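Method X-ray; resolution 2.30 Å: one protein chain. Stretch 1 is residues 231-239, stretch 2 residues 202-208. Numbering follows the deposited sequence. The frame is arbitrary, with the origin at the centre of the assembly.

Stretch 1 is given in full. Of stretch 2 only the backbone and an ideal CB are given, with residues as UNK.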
# COMPACT_ATOMS: atom_id res chain seq x y z
N LYS C 231 -9.04 13.88 -0.06
CA LYS C 231 -9.98 14.51 -0.94
C LYS C 231 -11.09 13.50 -1.32
O LYS C 231 -12.30 13.80 -1.15
CB LYS C 231 -9.22 15.01 -2.17
CG LYS C 231 -9.98 15.95 -3.06
CD LYS C 231 -9.62 17.42 -2.76
CE LYS C 231 -8.09 17.67 -2.88
NZ LYS C 231 -7.55 17.07 -4.13
N VAL C 232 -10.70 12.32 -1.82
CA VAL C 232 -11.68 11.29 -2.21
C VAL C 232 -12.57 10.91 -1.02
O VAL C 232 -13.77 10.74 -1.16
CB VAL C 232 -10.98 9.96 -2.73
CG1 VAL C 232 -12.03 8.83 -2.88
CG2 VAL C 232 -10.24 10.21 -4.08
N ALA C 233 -11.99 10.81 0.17
CA ALA C 233 -12.72 10.40 1.36
C ALA C 233 -13.68 11.40 1.89
O ALA C 233 -14.69 11.01 2.49
CB ALA C 233 -11.73 10.01 2.53
N LEU C 234 -13.32 12.69 1.76
CA LEU C 234 -14.17 13.77 2.28
C LEU C 234 -15.07 14.52 1.32
O LEU C 234 -16.23 14.77 1.65
CB LEU C 234 -13.32 14.82 3.01
CG LEU C 234 -12.40 14.32 4.12
CD1 LEU C 234 -11.61 15.52 4.65
CD2 LEU C 234 -13.19 13.66 5.22
N ASP C 235 -14.55 14.88 0.16
CA ASP C 235 -15.33 15.67 -0.79
C ASP C 235 -16.25 14.95 -1.76
O ASP C 235 -16.84 15.57 -2.65
CB ASP C 235 -14.38 16.56 -1.58
CG ASP C 235 -13.44 17.35 -0.68
OD1 ASP C 235 -13.78 17.64 0.50
OD2 ASP C 235 -12.34 17.71 -1.17
N PHE C 236 -16.36 13.63 -1.64
CA PHE C 236 -17.22 12.91 -2.53
C PHE C 236 -18.14 12.03 -1.74
O PHE C 236 -17.77 11.49 -0.69
CB PHE C 236 -16.41 12.03 -3.49
CG PHE C 236 -15.58 12.81 -4.47
CD1 PHE C 236 -16.10 13.18 -5.70
CD2 PHE C 236 -14.29 13.18 -4.14
CE1 PHE C 236 -15.34 13.91 -6.61
CE2 PHE C 236 -13.51 13.90 -5.04
CZ PHE C 236 -14.03 14.27 -6.27
N GLU C 237 -19.35 11.93 -2.27
CA GLU C 237 -20.37 11.08 -1.73
C GLU C 237 -21.31 10.81 -2.90
O GLU C 237 -21.66 11.73 -3.67
CB GLU C 237 -21.08 11.74 -0.58
CG GLU C 237 -22.02 10.79 0.10
CD GLU C 237 -22.79 11.48 1.17
OE1 GLU C 237 -22.56 11.20 2.37
OE2 GLU C 237 -23.62 12.33 0.80
N SER C 238 -21.69 9.56 -3.06
CA SER C 238 -22.53 9.22 -4.19
C SER C 238 -23.94 9.80 -4.07
O SER C 238 -24.47 10.01 -2.96
CB SER C 238 -22.63 7.69 -4.37
OG SER C 238 -23.45 7.09 -3.36
N ASN C 239 -24.51 10.06 -5.22
CA ASN C 239 -25.88 10.54 -5.29
C ASN C 239 -26.54 9.70 -6.36
O ASN C 239 -26.22 9.83 -7.56
CB ASN C 239 -25.96 12.03 -5.65
CG ASN C 239 -27.41 12.50 -5.89
OD1 ASN C 239 -27.78 12.84 -7.01
ND2 ASN C 239 -28.22 12.51 -4.84
N UNK C 202 -13.80 10.18 -12.86
CA UNK C 202 -13.79 9.44 -11.59
C UNK C 202 -13.36 10.28 -10.38
O UNK C 202 -12.61 11.26 -10.50
CB UNK C 202 -12.86 8.23 -11.72
N UNK C 203 -13.84 9.88 -9.21
CA UNK C 203 -13.48 10.58 -7.99
C UNK C 203 -11.96 10.55 -7.85
O UNK C 203 -11.32 11.58 -7.68
CB UNK C 203 -14.16 9.96 -6.77
N UNK C 204 -11.39 9.35 -7.94
CA UNK C 204 -9.96 9.16 -7.81
C UNK C 204 -9.16 10.06 -8.78
O UNK C 204 -8.27 10.79 -8.35
CB UNK C 204 -9.62 7.69 -8.05
N UNK C 205 -9.47 9.99 -10.07
CA UNK C 205 -8.78 10.80 -11.05
C UNK C 205 -9.03 12.32 -10.87
O UNK C 205 -8.13 13.12 -11.12
CB UNK C 205 -9.21 10.36 -12.45
N UNK C 206 -10.21 12.72 -10.42
CA UNK C 206 -10.45 14.15 -10.18
C UNK C 206 -9.51 14.62 -9.07
O UNK C 206 -8.87 15.69 -9.15
CB UNK C 206 -11.91 14.41 -9.81
N UNK C 207 -9.45 13.84 -8.00
CA UNK C 207 -8.62 14.21 -6.88
C UNK C 207 -7.13 14.07 -7.22
O UNK C 207 -6.33 14.91 -6.85
CB UNK C 207 -8.97 13.35 -5.66
N UNK C 208 -6.76 13.02 -7.93
CA UNK C 208 -5.36 12.83 -8.29
C UNK C 208 -4.83 14.01 -9.14
O UNK C 208 -3.79 14.58 -8.84
CB UNK C 208 -5.19 11.51 -9.05

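Position 202 has phi/psi of -73/153, an extended conformation, and the helix begins with the next residue. Its ideal CB points sideways, with no atom of stretch 1 within 5.5 Å, so stretch 1 places no demand on it. The N-cap setting favours a short polar side chain such as Ser, Thr, Asp or Asn. The residue is Ser202, and the OG of Ser202 accepts a capping hydrogen bond from the backbone N of position 205 at 3.0 Å, with an N-H...O angle of 156°.

Position 203 starts the helix and points toward stretch 1. Its ideal CB lies 3.9 Å from Phe236 CD1 and 4.6 Å from Val232 CG1, and the distance from 203 CA to Val232 CA is 6.1 Å. The exposed face of the Phe236 ring would suit a large apolar or aromatic side chain; Leu, Met, Phe, Tyr or Trp are all plausible. Trp203 is deposited, with chi1 -66° (m). Its five-membered ring forms an offset stack with the Phe236 ring, centroids 4.2 Å apart and planes at 24°, with Phe236 CD1 to Trp203 CD1 the closest approach at 3.2 Å. CH-pi contacts run both ways: Trp203 CB lies over the Phe236 face, 3.9 Å from its centroid, and Phe236 CB lies 3.4 Å from the centroid of the six-membered ring of Trp203. The indole is long enough to bring its far edge to the loop, where Trp203 CH2 is 3.2 Å from Ser238 N.

Position 204 points away, its ideal CB 4.7 Å from Val232 CG2. Stretch 1 sets little limit on size or polarity, so many side chains would serve. The deposited residue is Phe204, with chi1 -178° (t); its closest contact with stretch 1 is through the backbone, Phe204 CA to Val232 CG2 at 3.9 Å.

Position 205 also points away and has no neighbour in stretch 1, so the choice is open. It is Met205.

Position 206 points toward stretch 1, its ideal CB 4.1 Å from Phe236 CZ. A flexible side chain, apolar or polar, could pass along the ring: Leu, Met, Gln, Glu or Lys. Gln206 has chi1 -73° (m), chi2 178° (t) and chi3 61°, which together bring OE1 near the plane of the ring at its edge, with Gln206 OE1 3.6 Å from Phe236 CE1.

Position 207 is the tightest. Its ideal CB is 3.7 Å from Val232 CG2, 3.8 Å from Lys231 CG and 4.6 Å from Phe236 CE2, which favours a small residue, Ala, Gly or Ser. Ala207 packs its CB at 3.7 Å from Val232 CG2.

Position 208 points away with nothing within 5.5 Å; many side chains would serve, and Leu208 is present.

Stretch 2 202-208: SWFMQAL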
# COMPACT_ATOMS: atom_id res chain seq x y z
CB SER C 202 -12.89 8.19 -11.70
OG SER C 202 -11.52 8.52 -11.72
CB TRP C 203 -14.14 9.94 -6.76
CG TRP C 203 -15.65 10.03 -6.72
CD1 TRP C 203 -16.46 10.61 -7.65
CD2 TRP C 203 -16.52 9.51 -5.70
NE1 TRP C 203 -17.78 10.49 -7.27
CE2 TRP C 203 -17.85 9.83 -6.08
CE3 TRP C 203 -16.30 8.82 -4.49
CZ2 TRP C 203 -18.96 9.47 -5.29
CZ3 TRP C 203 -17.41 8.46 -3.71
CH2 TRP C 203 -18.72 8.79 -4.11
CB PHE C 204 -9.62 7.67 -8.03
CG PHE C 204 -8.16 7.34 -7.88
CD1 PHE C 204 -7.45 7.72 -6.73
CD2 PHE C 204 -7.49 6.59 -8.86
CE1 PHE C 204 -6.10 7.36 -6.57
CE2 PHE C 204 -6.14 6.22 -8.70
CZ PHE C 204 -5.44 6.61 -7.56
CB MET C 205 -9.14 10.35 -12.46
CG MET C 205 -8.50 9.05 -12.83
SD MET C 205 -6.66 9.14 -12.98
CE MET C 205 -6.22 7.51 -12.64
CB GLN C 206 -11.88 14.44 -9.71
CG GLN C 206 -12.96 14.32 -10.74
CD GLN C 206 -14.33 14.58 -10.13
OE1 GLN C 206 -14.58 15.66 -9.61
NE2 GLN C 206 -15.21 13.57 -10.19
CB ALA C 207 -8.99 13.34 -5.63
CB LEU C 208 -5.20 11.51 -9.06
CG LEU C 208 -3.77 11.22 -9.57
CD1 LEU C 208 -2.79 11.12 -8.37
CD2 LEU C 208 -3.74 9.93 -10.44
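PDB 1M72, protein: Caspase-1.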